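Local coordinates for monopolin complex subunit CSM1 (PDB 6MJC), which is a subunit of the monopolin complex and binds a peptide of the kinetochore protein Dsn1, consistent with recruiting monopolin to kinetochores, at residues 37-50 / 101-113. Numbering follows the deposited sequence.
Sequences QGSKNGIMDYKLGF and LNQFYIKMSKSLN
Phe104 turns the edge of its ring onto a face of Tyr46, a T-shaped pair at the interface where the C-terminal helix 101-113 packs on the antiparallel sheet of this alpha+beta Csm1 domain. Helix and central strand 44-50 run nearly antiparallel, their axes 11.3 Å apart. The two ring planes stand at 82° with centroids 5.4 Å apart, and Phe104 CZ sits over the rim of the tyrosine rather than its middle. Tyr67 of strand 63-69 meets both rings, while Phe104 also packs on an aromatic side chain of the bound peptide, so the pair links the strand to the peptide-binding side of the helix.

Apolar packing extends along the helix in both directions. Toward its N-terminal end, Leu101 puts CD2 against the edge of Phe50, 3.8 Å from CE1, and its CD1 near Leu48. Beyond Phe104, Met108 is bent at both chi2 and chi3, bringing SD against Met44 CG and swinging CE back to Tyr46. Leu112 packs against the loop end of the hairpin formed by strands 30-37 and 44-52: CD1 lies 3.4 Å from Gln37 O, and CD2 touches Met44 CB and Gly42 O.

No direct hydrogen bond joins the segments; Gln37 makes its polar links to Tyr46 and, weakly, to a water. Extended, with CG trans to its backbone N (chi1 -170°), Gln37 lays its amide across Met108 and brings NE2 to Tyr105, whose own hydroxyl bonds to Cys17 O. Gln37 OE1 lies 3.4 Å from Met108 CG. A water bound to Ser109 OG takes the weak bond from Gln37 NE2. Tyr46 OH donates to Gln37 OE1 at 2.6 Å, tilted 16° from the carbonyl plane.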
loop_
_atom_site.group_PDB
_atom_site.type_symbol
_atom_site.label_atom_id
_atom_site.label_comp_id
_atom_site.label_asym_id
_atom_site.label_seq_id
_atom_site.Cartn_x
_atom_site.Cartn_y
_atom_site.Cartn_z
ATOM N N GLN A 37 -6.418 2.038 -6.578
ATOM C CA GLN A 37 -7.682 1.797 -5.900
ATOM C C GLN A 37 -8.611 2.973 -6.130
ATOM O O GLN A 37 -8.158 4.121 -6.203
ATOM C CB GLN A 37 -7.472 1.595 -4.404
ATOM C CG GLN A 37 -8.681 1.114 -3.739
ATOM C CD GLN A 37 -8.515 0.776 -2.300
ATOM O OE1 GLN A 37 -7.430 0.538 -1.815
ATOM N NE2 GLN A 37 -9.624 0.744 -1.599
ATOM N N GLY A 38 -9.899 2.689 -6.278
ATOM C CA GLY A 38 -10.912 3.724 -6.347
ATOM C C GLY A 38 -11.611 3.745 -7.692
ATOM O O GLY A 38 -11.162 3.162 -8.675
ATOM N N SER A 39 -12.740 4.448 -7.705
ATOM C CA SER A 39 -13.664 4.448 -8.810
ATOM C C SER A 39 -13.602 5.803 -9.521
ATOM O O SER A 39 -12.541 6.468 -9.511
ATOM C CB SER A 39 -15.042 4.085 -8.259
ATOM O OG SER A 39 -15.433 5.043 -7.301
ATOM N N LYS A 40 -14.722 6.215 -10.112
ATOM C CA LYS A 40 -14.784 7.515 -10.756
ATOM C C LYS A 40 -14.479 8.625 -9.763
ATOM O O LYS A 40 -13.776 9.584 -10.097
ATOM C CB LYS A 40 -16.160 7.725 -11.387
ATOM N N ASN A 41 -14.998 8.513 -8.533
ATOM C CA ASN A 41 -14.902 9.615 -7.575
ATOM C C ASN A 41 -13.454 10.041 -7.366
ATOM O O ASN A 41 -13.124 11.230 -7.468
ATOM C CB ASN A 41 -15.532 9.212 -6.243
ATOM C CG ASN A 41 -16.870 8.532 -6.422
ATOM O OD1 ASN A 41 -16.958 7.480 -7.055
ATOM N ND2 ASN A 41 -17.918 9.125 -5.862
ATOM N N GLY A 42 -12.579 9.088 -7.070
ATOM C CA GLY A 42 -11.171 9.392 -6.892
ATOM C C GLY A 42 -10.346 8.142 -7.013
ATOM O O GLY A 42 -10.805 7.038 -6.698
ATOM N N ILE A 43 -9.127 8.298 -7.512
ATOM C CA ILE A 43 -8.198 7.188 -7.645
ATOM C C ILE A 43 -6.928 7.517 -6.880
ATOM O O ILE A 43 -6.359 8.606 -7.041
ATOM C CB ILE A 43 -7.871 6.883 -9.115
ATOM C CG1 ILE A 43 -9.091 6.298 -9.823
ATOM C CG2 ILE A 43 -6.698 5.913 -9.186
ATOM C CD1 ILE A 43 -8.883 6.047 -11.305
ATOM N N MET A 44 -6.444 6.541 -6.125
ATOM C CA MET A 44 -5.179 6.610 -5.425
ATOM C C MET A 44 -4.296 5.453 -5.867
ATOM O O MET A 44 -4.752 4.300 -5.923
ATOM C CB MET A 44 -5.419 6.564 -3.925
ATOM C CG MET A 44 -4.178 6.646 -3.102
ATOM S SD MET A 44 -3.535 8.347 -3.148
ATOM C CE MET A 44 -2.032 7.982 -2.313
ATOM N N ASP A 45 -3.065 5.781 -6.241
ATOM C CA ASP A 45 -2.059 4.781 -6.521
ATOM C C ASP A 45 -1.149 4.639 -5.312
ATOM O O ASP A 45 -0.751 5.627 -4.670
ATOM C CB ASP A 45 -1.238 5.120 -7.776
ATOM C CG ASP A 45 -1.985 4.855 -9.068
ATOM O OD1 ASP A 45 -2.018 3.702 -9.541
ATOM O OD2 ASP A 45 -2.519 5.815 -9.633
ATOM N N TYR A 46 -0.819 3.400 -4.997
ATOM C CA TYR A 46 0.090 3.122 -3.890
ATOM C C TYR A 46 0.757 1.779 -4.113
ATOM O O TYR A 46 0.292 0.939 -4.889
ATOM C CB TYR A 46 -0.637 3.153 -2.531
ATOM C CG TYR A 46 -1.806 2.188 -2.360
ATOM C CD1 TYR A 46 -1.597 0.922 -1.835
ATOM C CD2 TYR A 46 -3.095 2.555 -2.678
ATOM C CE1 TYR A 46 -2.673 0.013 -1.660
ATOM C CE2 TYR A 46 -4.179 1.652 -2.515
ATOM C CZ TYR A 46 -3.954 0.404 -1.996
ATOM O OH TYR A 46 -4.994 -0.493 -1.795
ATOM N N LYS A 47 1.830 1.566 -3.377
ATOM C CA LYS A 47 2.559 0.304 -3.357
ATOM C C LYS A 47 2.405 -0.295 -1.970
ATOM O O LYS A 47 2.477 0.436 -0.985
ATOM C CB LYS A 47 4.025 0.605 -3.687
ATOM C CG LYS A 47 4.943 -0.565 -3.844
ATOM C CD LYS A 47 6.339 0.052 -4.143
ATOM C CE LYS A 47 7.371 -1.020 -4.175
ATOM N NZ LYS A 47 8.684 -0.400 -4.348
ATOM N N LEU A 48 2.115 -1.598 -1.892
ATOM C CA LEU A 48 2.117 -2.343 -0.638
ATOM C C LEU A 48 3.320 -3.271 -0.620
ATOM O O LEU A 48 3.618 -3.949 -1.614
ATOM C CB LEU A 48 0.844 -3.177 -0.468
ATOM C CG LEU A 48 -0.436 -2.402 -0.152
ATOM C CD1 LEU A 48 -1.491 -3.391 0.144
ATOM C CD2 LEU A 48 -0.253 -1.414 1.003
ATOM N N GLY A 49 3.956 -3.353 0.525
ATOM C CA GLY A 49 4.969 -4.351 0.767
ATOM C C GLY A 49 4.599 -5.269 1.907
ATOM O O GLY A 49 4.209 -4.804 2.977
ATOM N N PHE A 50 4.697 -6.563 1.677
ATOM C CA PHE A 50 4.506 -7.573 2.708
ATOM C C PHE A 50 5.896 -8.113 3.032
ATOM O O PHE A 50 6.448 -8.922 2.279
ATOM C CB PHE A 50 3.534 -8.661 2.243
ATOM C CG PHE A 50 2.117 -8.168 2.045
ATOM C CD1 PHE A 50 1.255 -8.015 3.114
ATOM C CD2 PHE A 50 1.657 -7.844 0.790
ATOM C CE1 PHE A 50 -0.042 -7.556 2.918
ATOM C CE2 PHE A 50 0.364 -7.394 0.596
ATOM C CZ PHE A 50 -0.484 -7.251 1.663
ATOM N N LEU A 101 -4.717 -4.723 7.989
ATOM C CA LEU A 101 -4.852 -4.524 6.551
ATOM C C LEU A 101 -6.312 -4.291 6.161
ATOM O O LEU A 101 -6.603 -3.446 5.296
ATOM C CB LEU A 101 -4.272 -5.734 5.835
ATOM C CG LEU A 101 -4.274 -5.674 4.312
ATOM C CD1 LEU A 101 -3.485 -4.537 3.766
ATOM C CD2 LEU A 101 -3.730 -7.008 3.737
ATOM N N ASN A 102 -7.220 -4.997 6.790
ATOM C CA ASN A 102 -8.645 -4.785 6.537
ATOM C C ASN A 102 -9.054 -3.351 6.889
ATOM O O ASN A 102 -9.713 -2.668 6.095
ATOM C CB ASN A 102 -9.469 -5.795 7.325
ATOM C CG ASN A 102 -10.953 -5.718 6.994
ATOM O OD1 ASN A 102 -11.796 -5.596 7.884
ATOM N ND2 ASN A 102 -11.279 -5.750 5.708
ATOM N N GLN A 103 -8.652 -2.867 8.076
ATOM C CA GLN A 103 -8.956 -1.485 8.444
ATOM C C GLN A 103 -8.397 -0.511 7.407
ATOM O O GLN A 103 -9.032 0.494 7.076
ATOM C CB GLN A 103 -8.396 -1.163 9.835
ATOM C CG GLN A 103 -8.973 -1.962 10.994
ATOM C CD GLN A 103 -8.272 -1.642 12.305
ATOM O OE1 GLN A 103 -7.998 -0.480 12.613
ATOM N NE2 GLN A 103 -7.962 -2.673 13.070
ATOM N N PHE A 104 -7.186 -0.773 6.921
ATOM C CA PHE A 104 -6.554 0.091 5.928
ATOM C C PHE A 104 -7.370 0.129 4.644
ATOM O O PHE A 104 -7.676 1.199 4.120
ATOM C CB PHE A 104 -5.160 -0.410 5.596
ATOM C CG PHE A 104 -4.629 0.145 4.289
ATOM C CD1 PHE A 104 -4.037 1.378 4.243
ATOM C CD2 PHE A 104 -4.772 -0.552 3.098
ATOM C CE1 PHE A 104 -3.569 1.897 3.049
ATOM C CE2 PHE A 104 -4.309 -0.038 1.903
ATOM C CZ PHE A 104 -3.728 1.203 1.869
ATOM N N TYR A 105 -7.791 -1.046 4.158
ATOM C CA TYR A 105 -8.527 -1.105 2.902
ATOM C C TYR A 105 -9.873 -0.405 3.035
ATOM O O TYR A 105 -10.299 0.319 2.135
ATOM C CB TYR A 105 -8.711 -2.563 2.466
ATOM C CG TYR A 105 -9.751 -2.742 1.375
ATOM C CD1 TYR A 105 -9.452 -2.472 0.031
ATOM C CD2 TYR A 105 -11.008 -3.165 1.687
ATOM C CE1 TYR A 105 -10.435 -2.646 -0.953
ATOM C CE2 TYR A 105 -12.001 -3.364 0.707
ATOM C CZ TYR A 105 -11.693 -3.088 -0.606
ATOM O OH TYR A 105 -12.696 -3.285 -1.527
ATOM N N ILE A 106 -10.548 -0.594 4.161
ATOM C CA ILE A 106 -11.831 0.064 4.388
ATOM C C ILE A 106 -11.667 1.576 4.450
ATOM O O ILE A 106 -12.465 2.316 3.867
ATOM C CB ILE A 106 -12.472 -0.454 5.675
ATOM C CG1 ILE A 106 -12.841 -1.931 5.535
ATOM C CG2 ILE A 106 -13.737 0.367 6.005
ATOM C CD1 ILE A 106 -13.332 -2.582 6.797
ATOM N N LYS A 107 -10.681 2.057 5.213
ATOM C CA LYS A 107 -10.411 3.497 5.314
ATOM C C LYS A 107 -10.125 4.095 3.946
ATOM O O LYS A 107 -10.678 5.146 3.570
ATOM C CB LYS A 107 -9.220 3.729 6.245
ATOM C CG LYS A 107 -8.722 5.179 6.388
ATOM C CD LYS A 107 -9.794 6.086 6.927
ATOM C CE LYS A 107 -9.949 5.951 8.419
ATOM N NZ LYS A 107 -10.818 7.053 8.935
ATOM N N MET A 108 -9.274 3.430 3.169
ATOM C CA MET A 108 -8.958 3.951 1.837
ATOM C C MET A 108 -10.202 3.971 0.963
ATOM O O MET A 108 -10.465 4.953 0.261
ATOM C CB MET A 108 -7.859 3.126 1.169
ATOM C CG MET A 108 -7.493 3.600 -0.232
ATOM S SD MET A 108 -6.574 5.119 -0.276
ATOM C CE MET A 108 -4.993 4.502 0.294
ATOM N N SER A 109 -10.994 2.898 1.001
ATOM C CA SER A 109 -12.133 2.803 0.117
ATOM C C SER A 109 -13.170 3.855 0.478
ATOM O O SER A 109 -13.723 4.522 -0.402
ATOM C CB SER A 109 -12.712 1.389 0.187
ATOM O OG SER A 109 -13.697 1.238 -0.820
ATOM N N LYS A 110 -13.398 4.066 1.768
ATOM C CA LYS A 110 -14.397 5.039 2.173
ATOM C C LYS A 110 -13.919 6.454 1.894
ATOM O O LYS A 110 -14.714 7.313 1.502
ATOM C CB LYS A 110 -14.715 4.887 3.651
ATOM C CG LYS A 110 -15.577 3.658 3.982
ATOM C CD LYS A 110 -15.959 3.626 5.462
ATOM C CE LYS A 110 -16.865 2.425 5.774
ATOM N NZ LYS A 110 -17.116 2.251 7.236
ATOM N N SER A 111 -12.635 6.719 2.129
ATOM C CA SER A 111 -12.098 8.055 1.905
ATOM C C SER A 111 -12.224 8.437 0.441
ATOM O O SER A 111 -12.617 9.566 0.121
ATOM C CB SER A 111 -10.650 8.128 2.371
ATOM O OG SER A 111 -10.532 7.791 3.746
ATOM N N LEU A 112 -11.938 7.499 -0.468
ATOM C CA LEU A 112 -12.030 7.825 -1.891
ATOM C C LEU A 112 -13.461 8.068 -2.332
ATOM O O LEU A 112 -13.668 8.818 -3.288
ATOM C CB LEU A 112 -11.427 6.726 -2.765
ATOM C CG LEU A 112 -9.944 6.509 -2.576
ATOM C CD1 LEU A 112 -9.431 5.211 -3.199
ATOM C CD2 LEU A 112 -9.196 7.708 -3.190
ATOM N N ASN A 113 -14.455 7.445 -1.676
ATOM C CA ASN A 113 -15.856 7.587 -2.083
ATOM C C ASN A 113 -16.496 8.868 -1.564
ATOM O O ASN A 113 -17.469 9.347 -2.157
ATOM C CB ASN A 113 -16.689 6.402 -1.578
ATOM C CG ASN A 113 -16.624 5.208 -2.492
ATOM O OD1 ASN A 113 -16.315 5.338 -3.676
ATOM N ND2 ASN A 113 -16.917 4.028 -1.950
HETATM O O HOH W 1 -12.295 1.515 -3.427
#